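Local coordinates for BH2621 protein (Bacillus halodurans, PDB 2QML), which probably acts as a GNAT-family N-acyltransferase, perhaps moving a fatty acyl group onto a lysine side-chain amine during siderophore biosynthesis, at residues A[33-38]-A[55-60]; A[46-51]-A[109-114]; A[62-67]-A[84-89]. All blocks are in the same frame, centred on the assembly; numbering follows the deposited sequence.

In the fold
From the N terminus, helix 32-38 comes first, and contact 1 closes a short loop when helix 54-65 packs against it. Helix 45-48 lies within that loop, and its segment 46-51 reaches forward to strand 106-112 in contact 2, so contacts 1 and 2 cross along the chain. Contact 3 opens after contact 1 has closed: the last turn of helix 54-65 meets strand 80-89 after the chain has run through strand 70-77, and this smaller loop is enclosed by that of contact 2. Strands 80-89 and 106-112 are antiparallel neighbours. Together the contacts tie the N-terminal helices to one another and to the centre of the GNAT sheet.

Contact 1 of 3, residues A[33-38]-A[55-60]; sequences DMLHSW and VDYKKH
In the helical N-terminal part of the GNAT domain, helix 32-38 and helix 54-65 pack together through Y57, which meets L35 and H36. The phenol spans the gap between the two helices, with CG anti to the backbone N (chi1 -170°) and the ring directed at the other backbone. H36 CA lies over one face of this ring, and the backbone N of H36 approaches Y57 CE2 at 3.8 Å. The imidazole and the tyrosine run past each other in opposite directions, bringing H36 CD2 to 3.8 Å from Y57 CB. At the far end of the phenol, L35 CB lies 3.5 Å from Y57 OH and 3.8 Å from Y57 CE2, an oblique approach by the first carbon of the leucine side chain, while L35 CD1 stays 4.0 Å from the hydroxyl. The outer end of the imidazole is held from the segment just before helix 54-65, where H36 NE2 is hydrogen-bonded to I52 O. At the exposed margin a water bridges the helices: it donates to D33 OD1 at 2.7 Å and accepts a weak bond from K58 NZ at 2.9 Å. The contact is therefore largely apolar, its aromatic centre buried; the opposite charges of D33 and K58 meet through water, which probably makes their attraction a modest one.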
loop_
_atom_site.group_PDB
_atom_site.type_symbol
_atom_site.label_atom_id
_atom_site.label_comp_id
_atom_site.label_asym_id
_atom_site.label_seq_id
_atom_site.Cartn_x
_atom_site.Cartn_y
_atom_site.Cartn_z
ATOM N N ASP A 33 16.313 10.695 -0.934
ATOM C CA ASP A 33 17.059 10.301 -2.130
ATOM C C ASP A 33 16.633 8.910 -2.637
ATOM O O ASP A 33 16.502 8.681 -3.847
ATOM C CB ASP A 33 18.572 10.354 -1.875
ATOM C CG ASP A 33 19.043 11.740 -1.444
ATOM O OD1 ASP A 33 18.810 12.725 -2.129
ATOM O OD2 ASP A 33 19.642 11.841 -0.376
HETATM N N MSE A 34 16.468 7.978 -1.718
HETATM C CA MSE A 34 16.067 6.638 -2.069
HETATM C C MSE A 34 14.677 6.619 -2.674
HETATM O O MSE A 34 14.456 5.992 -3.707
HETATM C CB MSE A 34 16.090 5.734 -0.828
HETATM C CG MSE A 34 15.617 4.317 -1.094
HETATM SE SE MSE A 34 15.919 3.208 0.478
HETATM C CE MSE A 34 14.628 3.913 1.670
ATOM N N LEU A 35 13.746 7.300 -2.039
ATOM C CA LEU A 35 12.362 7.351 -2.510
ATOM C C LEU A 35 12.296 8.051 -3.888
ATOM O O LEU A 35 11.574 7.616 -4.811
ATOM C CB LEU A 35 11.447 8.000 -1.480
ATOM C CG LEU A 35 11.240 7.216 -0.183
ATOM C CD1 LEU A 35 10.342 8.011 0.747
ATOM C CD2 LEU A 35 10.689 5.837 -0.476
ATOM N N HIS A 36 13.058 9.137 -4.035
ATOM C CA HIS A 36 13.161 9.861 -5.321
ATOM C C HIS A 36 13.624 8.930 -6.455
ATOM O O HIS A 36 13.092 8.949 -7.556
ATOM C CB HIS A 36 14.087 11.049 -5.140
ATOM C CG HIS A 36 14.358 11.795 -6.405
ATOM N ND1 HIS A 36 15.546 11.670 -7.093
ATOM C CD2 HIS A 36 13.579 12.630 -7.134
ATOM C CE1 HIS A 36 15.491 12.420 -8.175
ATOM N NE2 HIS A 36 14.319 13.022 -8.217
ATOM N N SER A 37 14.608 8.078 -6.172
ATOM C CA SER A 37 15.085 7.075 -7.130
ATOM C C SER A 37 13.953 6.080 -7.500
ATOM O O SER A 37 13.720 5.767 -8.688
ATOM C CB SER A 37 16.288 6.332 -6.563
ATOM O OG SER A 37 16.743 5.407 -7.503
ATOM N N TRP A 38 13.221 5.610 -6.510
ATOM C CA TRP A 38 12.099 4.706 -6.783
ATOM C C TRP A 38 11.028 5.340 -7.661
ATOM O O TRP A 38 10.479 4.666 -8.553
ATOM C CB TRP A 38 11.434 4.174 -5.502
ATOM C CG TRP A 38 12.355 3.407 -4.600
ATOM C CD1 TRP A 38 13.573 2.950 -4.900
ATOM C CD2 TRP A 38 12.050 2.892 -3.298
ATOM N NE1 TRP A 38 14.117 2.244 -3.837
ATOM C CE2 TRP A 38 13.194 2.179 -2.848
ATOM C CE3 TRP A 38 10.940 2.951 -2.474
ATOM C CZ2 TRP A 38 13.252 1.569 -1.601
ATOM C CZ3 TRP A 38 11.023 2.353 -1.229
ATOM C CH2 TRP A 38 12.156 1.684 -0.810
ATOM N N VAL A 55 14.501 18.471 -5.702
ATOM C CA VAL A 55 14.073 19.617 -4.917
ATOM C C VAL A 55 12.553 19.609 -4.693
ATOM O O VAL A 55 12.071 19.876 -3.600
ATOM C CB VAL A 55 14.577 20.984 -5.546
ATOM C CG1 VAL A 55 13.940 21.296 -6.911
ATOM C CG2 VAL A 55 14.320 22.121 -4.579
ATOM N N ASP A 56 11.818 19.268 -5.730
ATOM C CA ASP A 56 10.363 19.210 -5.649
ATOM C C ASP A 56 9.923 17.990 -4.860
ATOM O O ASP A 56 8.990 18.090 -4.034
ATOM C CB ASP A 56 9.780 19.160 -7.016
ATOM C CG ASP A 56 10.091 20.412 -7.812
ATOM O OD1 ASP A 56 10.109 21.561 -7.271
ATOM O OD2 ASP A 56 10.359 20.205 -9.027
ATOM N N TYR A 57 10.547 16.836 -5.135
ATOM C CA TYR A 57 10.202 15.621 -4.408
ATOM C C TYR A 57 10.391 15.837 -2.899
ATOM O O TYR A 57 9.549 15.415 -2.132
ATOM C CB TYR A 57 10.930 14.343 -4.929
ATOM C CG TYR A 57 10.315 13.124 -4.278
ATOM C CD1 TYR A 57 9.055 12.669 -4.640
ATOM C CD2 TYR A 57 10.979 12.487 -3.227
ATOM C CE1 TYR A 57 8.492 11.596 -4.004
ATOM C CE2 TYR A 57 10.406 11.442 -2.572
ATOM C CZ TYR A 57 9.168 11.002 -2.965
ATOM O OH TYR A 57 8.647 9.974 -2.257
ATOM N N LYS A 58 11.459 16.513 -2.497
ATOM C CA LYS A 58 11.694 16.856 -1.088
ATOM C C LYS A 58 10.502 17.628 -0.474
ATOM O O LYS A 58 9.996 17.264 0.605
ATOM C CB LYS A 58 13.001 17.663 -0.952
ATOM C CG LYS A 58 14.246 16.836 -1.065
ATOM C CD LYS A 58 15.541 17.700 -0.904
ATOM C CE LYS A 58 16.819 16.845 -0.986
ATOM N NZ LYS A 58 18.064 17.670 -1.057
ATOM N N LYS A 59 10.030 18.645 -1.190
ATOM C CA LYS A 59 8.913 19.484 -0.740
ATOM C C LYS A 59 7.632 18.653 -0.643
ATOM O O LYS A 59 6.823 18.845 0.262
ATOM C CB LYS A 59 8.698 20.712 -1.663
ATOM C CG LYS A 59 9.891 21.680 -1.887
ATOM C CD LYS A 59 9.483 22.988 -2.653
ATOM C CE LYS A 59 10.685 23.806 -3.260
ATOM N NZ LYS A 59 10.267 25.133 -3.860
ATOM N N HIS A 60 7.421 17.772 -1.607
ATOM C CA HIS A 60 6.274 16.892 -1.562
ATOM C C HIS A 60 6.339 15.907 -0.386
ATOM O O HIS A 60 5.359 15.728 0.336
ATOM C CB HIS A 60 6.134 16.136 -2.887
ATOM C CG HIS A 60 5.238 14.936 -2.784
ATOM N ND1 HIS A 60 3.876 15.048 -2.677
ATOM C CD2 HIS A 60 5.521 13.613 -2.757
ATOM C CE1 HIS A 60 3.365 13.836 -2.544
ATOM N NE2 HIS A 60 4.334 12.954 -2.637
HETATM O O HOH W 1 19.333 15.033 -0.829
#

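Contact 2 of 3, residues A[46-51]-A[109-114]; sequences PYWKLN and HLLIGP
Apolar contact dominates between W48 and strand residues H109 and L111. The CD2 methyl of L111 sits over one face of the indole, 3.7 Å from the centroid of the five-membered ring and only 12° off its normal, a CH-pi contact. With CG between the backbone N and the carbonyl carbon, chi1 69°, the leucine turns its CD2 branch over the indole, 3.7 Å from W48 CE2. At the other end of the indole, H109 CB approaches W48 CH2 obliquely, also at 3.7 Å; the histidine thus offers its first side-chain carbon to the tryptophan.

Strand 106-112 runs antiparallel to 80-89 and parallel to 142-145, the parallel pair usual at the middle of GNAT sheets; W48 of helix 45-48 lies against its 109-111 portion and also touches E86.

Polar interaction across the contact consists of a weak hydrogen bond from W48 NE1 to L110 O, 3.5 Å long with an N-H...O angle of 139°. The acceptor lies near the ring plane at the indole edge, where W48 CZ2 is also close to it, at 3.6 Å. H109 ND1 and L110 N each hydrogen-bond a glycerol molecule that probably came from the crystallisation liquor. Within segment 46-51, where K49 leaves the helix with positive phi, its ammonium folds back to the helical turn, and K49 NZ donates to P46 O at 2.9 Å. A second acceptor for K49 NZ is D173 O.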
loop_
_atom_site.group_PDB
_atom_site.type_symbol
_atom_site.label_atom_id
_atom_site.label_comp_id
_atom_site.label_asym_id
_atom_site.label_seq_id
_atom_site.Cartn_x
_atom_site.Cartn_y
_atom_site.Cartn_z
ATOM N N PRO A 46 4.254 5.481 -14.431
ATOM C CA PRO A 46 2.883 5.643 -14.971
ATOM C C PRO A 46 1.776 5.729 -13.953
ATOM O O PRO A 46 0.744 6.324 -14.246
ATOM C CB PRO A 46 2.682 4.366 -15.808
ATOM C CG PRO A 46 3.981 3.777 -15.975
ATOM C CD PRO A 46 4.853 4.210 -14.852
ATOM N N TYR A 47 1.992 5.156 -12.775
ATOM C CA TYR A 47 0.988 5.080 -11.743
ATOM C C TYR A 47 1.133 6.133 -10.646
ATOM O O TYR A 47 0.165 6.477 -9.995
ATOM C CB TYR A 47 1.039 3.660 -11.146
ATOM C CG TYR A 47 0.809 2.592 -12.222
ATOM C CD1 TYR A 47 -0.339 2.632 -13.002
ATOM C CD2 TYR A 47 1.734 1.623 -12.500
ATOM C CE1 TYR A 47 -0.576 1.699 -14.011
ATOM C CE2 TYR A 47 1.510 0.679 -13.532
ATOM C CZ TYR A 47 0.346 0.721 -14.260
ATOM O OH TYR A 47 0.073 -0.153 -15.281
ATOM N N TRP A 48 2.329 6.632 -10.442
ATOM C CA TRP A 48 2.630 7.604 -9.385
ATOM C C TRP A 48 2.893 9.013 -9.887
ATOM O O TRP A 48 2.574 9.979 -9.182
ATOM C CB TRP A 48 3.783 7.077 -8.515
ATOM C CG TRP A 48 3.313 5.982 -7.573
ATOM C CD1 TRP A 48 3.173 4.643 -7.843
ATOM C CD2 TRP A 48 2.914 6.158 -6.224
ATOM N NE1 TRP A 48 2.674 4.006 -6.744
ATOM C CE2 TRP A 48 2.542 4.910 -5.726
ATOM C CE3 TRP A 48 2.849 7.256 -5.382
ATOM C CZ2 TRP A 48 2.120 4.739 -4.427
ATOM C CZ3 TRP A 48 2.448 7.075 -4.111
ATOM C CH2 TRP A 48 2.082 5.834 -3.656
ATOM N N LYS A 49 3.483 9.131 -11.083
ATOM C CA LYS A 49 3.702 10.411 -11.732
ATOM C C LYS A 49 4.519 11.365 -10.860
ATOM O O LYS A 49 4.214 12.559 -10.767
ATOM C CB LYS A 49 2.335 10.995 -12.160
ATOM C CG LYS A 49 1.487 9.997 -13.016
ATOM C CD LYS A 49 0.100 10.542 -13.423
ATOM C CE LYS A 49 -0.645 9.576 -14.367
ATOM N NZ LYS A 49 -1.217 8.387 -13.673
ATOM N N LEU A 50 5.523 10.821 -10.169
ATOM C CA LEU A 50 6.397 11.627 -9.288
ATOM C C LEU A 50 7.867 11.584 -9.734
ATOM O O LEU A 50 8.789 11.761 -8.918
ATOM C CB LEU A 50 6.197 11.252 -7.806
ATOM C CG LEU A 50 4.885 11.779 -7.202
ATOM C CD1 LEU A 50 4.677 10.989 -5.882
ATOM C CD2 LEU A 50 4.777 13.336 -7.048
ATOM N N ASN A 51 8.069 11.417 -11.042
ATOM C CA ASN A 51 9.388 11.493 -11.651
ATOM C C ASN A 51 9.661 12.983 -11.864
ATOM O O ASN A 51 9.605 13.517 -12.947
ATOM C CB ASN A 51 9.519 10.660 -12.940
ATOM C CG ASN A 51 8.418 10.930 -13.944
ATOM O OD1 ASN A 51 7.240 11.053 -13.587
ATOM N ND2 ASN A 51 8.797 10.955 -15.240
ATOM N N HIS A 109 -2.017 2.755 -0.510
ATOM C CA HIS A 109 -1.274 2.975 -1.738
ATOM C C HIS A 109 0.061 2.262 -1.559
ATOM O O HIS A 109 0.586 2.223 -0.432
ATOM C CB HIS A 109 -1.011 4.428 -2.073
ATOM C CG HIS A 109 -2.237 5.277 -2.191
ATOM N ND1 HIS A 109 -3.159 5.101 -3.213
ATOM C CD2 HIS A 109 -2.595 6.397 -1.545
ATOM C CE1 HIS A 109 -4.084 6.045 -3.115
ATOM N NE2 HIS A 109 -3.807 6.797 -2.071
ATOM N N LEU A 110 0.630 1.711 -2.628
ATOM C CA LEU A 110 1.902 0.984 -2.513
ATOM C C LEU A 110 2.684 0.924 -3.799
ATOM O O LEU A 110 2.145 1.134 -4.887
ATOM C CB LEU A 110 1.617 -0.454 -2.042
ATOM C CG LEU A 110 0.854 -1.402 -2.982
ATOM C CD1 LEU A 110 1.837 -2.149 -3.942
ATOM C CD2 LEU A 110 -0.032 -2.428 -2.289
ATOM N N LEU A 111 3.977 0.654 -3.667
ATOM C CA LEU A 111 4.872 0.395 -4.787
ATOM C C LEU A 111 6.064 -0.410 -4.296
ATOM O O LEU A 111 6.464 -0.257 -3.115
ATOM C CB LEU A 111 5.344 1.705 -5.433
ATOM C CG LEU A 111 6.300 2.637 -4.678
ATOM C CD1 LEU A 111 7.817 2.291 -4.820
ATOM C CD2 LEU A 111 6.082 4.076 -5.127
ATOM N N ILE A 112 6.609 -1.230 -5.188
ATOM C CA ILE A 112 7.894 -1.883 -5.045
ATOM C C ILE A 112 8.845 -1.030 -5.872
ATOM O O ILE A 112 8.616 -0.778 -7.050
ATOM C CB ILE A 112 7.897 -3.368 -5.440
ATOM C CG1 ILE A 112 7.137 -4.196 -4.386
ATOM C CG2 ILE A 112 9.319 -3.879 -5.534
ATOM C CD1 ILE A 112 7.032 -5.731 -4.698
ATOM N N GLY A 113 9.917 -0.561 -5.247
ATOM C CA GLY A 113 10.888 0.345 -5.887
ATOM C C GLY A 113 11.946 -0.341 -6.740
ATOM O O GLY A 113 11.902 -0.270 -7.962
ATOM N N PRO A 114 12.905 -1.011 -6.091
ATOM C CA PRO A 114 13.992 -1.655 -6.851
ATOM C C PRO A 114 13.512 -2.805 -7.713
ATOM O O PRO A 114 12.734 -3.678 -7.281
ATOM C CB PRO A 114 14.943 -2.152 -5.749
ATOM C CG PRO A 114 14.530 -1.482 -4.553
ATOM C CD PRO A 114 13.075 -1.174 -4.643
#

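Contact 3 of 3, residues A[62-67]-A[84-89]; sequences QTFLND and YWESYW
F64, near the end of helix 54-65, presents its ring edge to E86 on strand 80-89, a central strand of the GNAT sheet. The CB of F64 points toward the strand, and chi1 of -94°, away from the staggered values, sets the ring with its CD2–CE2 edge at the carboxylate. E86 places CG anti to its carbonyl carbon (chi1 -63°) and then extends, carrying the carboxylate away from the strand to the ring. The two side chains cross at about a right angle, and the ring and carboxylate planes are 60° apart. E86 OE2 lies near the ring plane, 3.4 Å from both F64 CD2 and F64 CE2, so it faces the C-H groups of the edge, which is probably weakly favourable electrostatically. E86 OE1 is a little farther off, 3.7 Å from F64 CE2.

Y84, two residues before E86 on the strand, also has its CB toward the helix, and its hydroxyl comes obliquely to the phenyl ring, with Y84 OH 4.4 Å from F64 CD2. Q70 and L72 of the adjoining strand 70-77 also touch F64. The carboxylate oxygen beside the phenyl edge has a hydroxyl donor as well: Y84 OH gives a very short hydrogen bond to E86 OE2, 2.5 Å long.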
loop_
_atom_site.group_PDB
_atom_site.type_symbol
_atom_site.label_atom_id
_atom_site.label_comp_id
_atom_site.label_asym_id
_atom_site.label_seq_id
_atom_site.Cartn_x
_atom_site.Cartn_y
_atom_site.Cartn_z
ATOM N N GLN A 62 7.980 16.128 2.396
ATOM C CA GLN A 62 7.783 16.895 3.633
ATOM C C GLN A 62 6.322 17.183 3.913
ATOM O O GLN A 62 5.848 16.988 5.027
ATOM C CB GLN A 62 8.594 18.165 3.504
ATOM C CG GLN A 62 8.751 18.989 4.690
ATOM C CD GLN A 62 9.768 20.046 4.405
ATOM O OE1 GLN A 62 9.598 20.857 3.484
ATOM N NE2 GLN A 62 10.852 20.028 5.155
ATOM N N THR A 63 5.571 17.578 2.885
ATOM C CA THR A 63 4.170 17.881 3.046
ATOM C C THR A 63 3.407 16.610 3.470
ATOM O O THR A 63 2.601 16.653 4.394
ATOM C CB THR A 63 3.623 18.454 1.764
ATOM O OG1 THR A 63 4.371 19.640 1.420
ATOM C CG2 THR A 63 2.154 18.840 1.912
ATOM N N PHE A 64 3.677 15.492 2.824
ATOM C CA PHE A 64 3.008 14.219 3.131
ATOM C C PHE A 64 3.369 13.718 4.509
ATOM O O PHE A 64 2.514 13.210 5.188
ATOM C CB PHE A 64 3.308 13.153 2.068
ATOM C CG PHE A 64 2.264 13.072 0.984
ATOM C CD1 PHE A 64 1.568 14.201 0.604
ATOM C CD2 PHE A 64 1.957 11.877 0.347
ATOM C CE1 PHE A 64 0.568 14.128 -0.361
ATOM C CE2 PHE A 64 0.960 11.821 -0.609
ATOM C CZ PHE A 64 0.268 12.960 -0.964
ATOM N N LEU A 65 4.596 13.940 4.943
ATOM C CA LEU A 65 5.017 13.535 6.308
ATOM C C LEU A 65 4.324 14.361 7.385
ATOM O O LEU A 65 4.134 13.866 8.499
ATOM C CB LEU A 65 6.525 13.604 6.452
ATOM C CG LEU A 65 7.359 12.525 5.736
ATOM C CD1 LEU A 65 8.835 12.834 5.782
ATOM C CD2 LEU A 65 7.078 11.071 6.260
ATOM N N ASN A 66 3.907 15.579 7.066
ATOM C CA ASN A 66 3.187 16.445 8.001
ATOM C C ASN A 66 1.656 16.304 7.876
ATOM O O ASN A 66 0.951 17.034 8.544
ATOM C CB ASN A 66 3.621 17.914 7.795
ATOM C CG ASN A 66 5.140 18.167 8.027
ATOM O OD1 ASN A 66 5.802 17.447 8.772
ATOM N ND2 ASN A 66 5.681 19.248 7.397
ATOM N N ASP A 67 1.152 15.391 7.043
ATOM C CA ASP A 67 -0.284 15.150 6.749
ATOM C C ASP A 67 -0.808 14.152 7.759
ATOM O O ASP A 67 -0.311 13.032 7.858
ATOM C CB ASP A 67 -0.466 14.644 5.326
ATOM C CG ASP A 67 -1.917 14.292 4.939
ATOM O OD1 ASP A 67 -2.748 13.952 5.784
ATOM O OD2 ASP A 67 -2.201 14.303 3.713
ATOM N N TYR A 84 7.352 1.143 -0.745
ATOM C CA TYR A 84 6.834 2.382 -0.186
ATOM C C TYR A 84 5.316 2.212 -0.078
ATOM O O TYR A 84 4.678 1.692 -0.999
ATOM C CB TYR A 84 7.284 3.600 -1.015
ATOM C CG TYR A 84 6.589 4.914 -0.708
ATOM C CD1 TYR A 84 7.001 5.740 0.351
ATOM C CD2 TYR A 84 5.523 5.346 -1.477
ATOM C CE1 TYR A 84 6.379 6.952 0.614
ATOM C CE2 TYR A 84 4.924 6.547 -1.226
ATOM C CZ TYR A 84 5.340 7.327 -0.157
ATOM O OH TYR A 84 4.725 8.520 0.093
ATOM N N TRP A 85 4.784 2.736 1.015
ATOM C CA TRP A 85 3.408 2.546 1.393
ATOM C C TRP A 85 2.816 3.828 1.954
ATOM O O TRP A 85 3.456 4.554 2.736
ATOM C CB TRP A 85 3.284 1.417 2.462
ATOM C CG TRP A 85 3.997 0.171 2.093
ATOM C CD1 TRP A 85 5.364 -0.036 2.108
ATOM C CD2 TRP A 85 3.418 -1.009 1.556
ATOM N NE1 TRP A 85 5.634 -1.242 1.669
ATOM C CE2 TRP A 85 4.497 -1.891 1.281
ATOM C CE3 TRP A 85 2.112 -1.425 1.279
ATOM C CZ2 TRP A 85 4.308 -3.169 0.754
ATOM C CZ3 TRP A 85 1.921 -2.699 0.793
ATOM C CH2 TRP A 85 3.011 -3.548 0.526
ATOM N N GLU A 86 1.596 4.141 1.529
ATOM C CA GLU A 86 0.816 5.209 2.132
ATOM C C GLU A 86 -0.449 4.525 2.670
ATOM O O GLU A 86 -1.274 4.033 1.946
ATOM C CB GLU A 86 0.510 6.325 1.146
ATOM C CG GLU A 86 1.730 7.027 0.645
ATOM C CD GLU A 86 1.453 8.045 -0.457
ATOM O OE1 GLU A 86 0.286 8.152 -0.924
ATOM O OE2 GLU A 86 2.427 8.741 -0.866
ATOM N N SER A 87 -0.577 4.530 3.968
ATOM C CA SER A 87 -1.748 4.044 4.717
ATOM C C SER A 87 -2.605 5.262 5.131
ATOM O O SER A 87 -2.117 6.197 5.777
ATOM C CB SER A 87 -1.274 3.249 5.915
ATOM O OG SER A 87 -2.339 2.898 6.737
ATOM N N TYR A 88 -3.908 5.274 4.811
ATOM C CA TYR A 88 -4.722 6.451 5.079
ATOM C C TYR A 88 -6.148 6.138 5.518
ATOM O O TYR A 88 -6.612 5.018 5.363
ATOM C CB TYR A 88 -4.721 7.367 3.835
ATOM C CG TYR A 88 -5.357 6.741 2.595
ATOM C CD1 TYR A 88 -6.700 6.904 2.353
ATOM C CD2 TYR A 88 -4.596 6.026 1.653
ATOM C CE1 TYR A 88 -7.303 6.316 1.230
ATOM C CE2 TYR A 88 -5.215 5.444 0.525
ATOM C CZ TYR A 88 -6.547 5.627 0.336
ATOM O OH TYR A 88 -7.204 5.081 -0.772
ATOM N N TRP A 89 -6.777 7.149 6.139
ATOM C CA TRP A 89 -8.183 7.125 6.496
ATOM C C TRP A 89 -8.990 7.604 5.314
ATOM O O TRP A 89 -8.744 8.685 4.745
ATOM C CB TRP A 89 -8.486 8.037 7.683
ATOM C CG TRP A 89 -7.813 7.611 8.956
ATOM C CD1 TRP A 89 -6.734 8.222 9.563
ATOM C CD2 TRP A 89 -8.143 6.484 9.787
ATOM N NE1 TRP A 89 -6.412 7.570 10.719
ATOM C CE2 TRP A 89 -7.254 6.500 10.883
ATOM C CE3 TRP A 89 -9.130 5.492 9.741
ATOM C CZ2 TRP A 89 -7.298 5.540 11.879
ATOM C CZ3 TRP A 89 -9.181 4.557 10.735
ATOM C CH2 TRP A 89 -8.275 4.592 11.808
#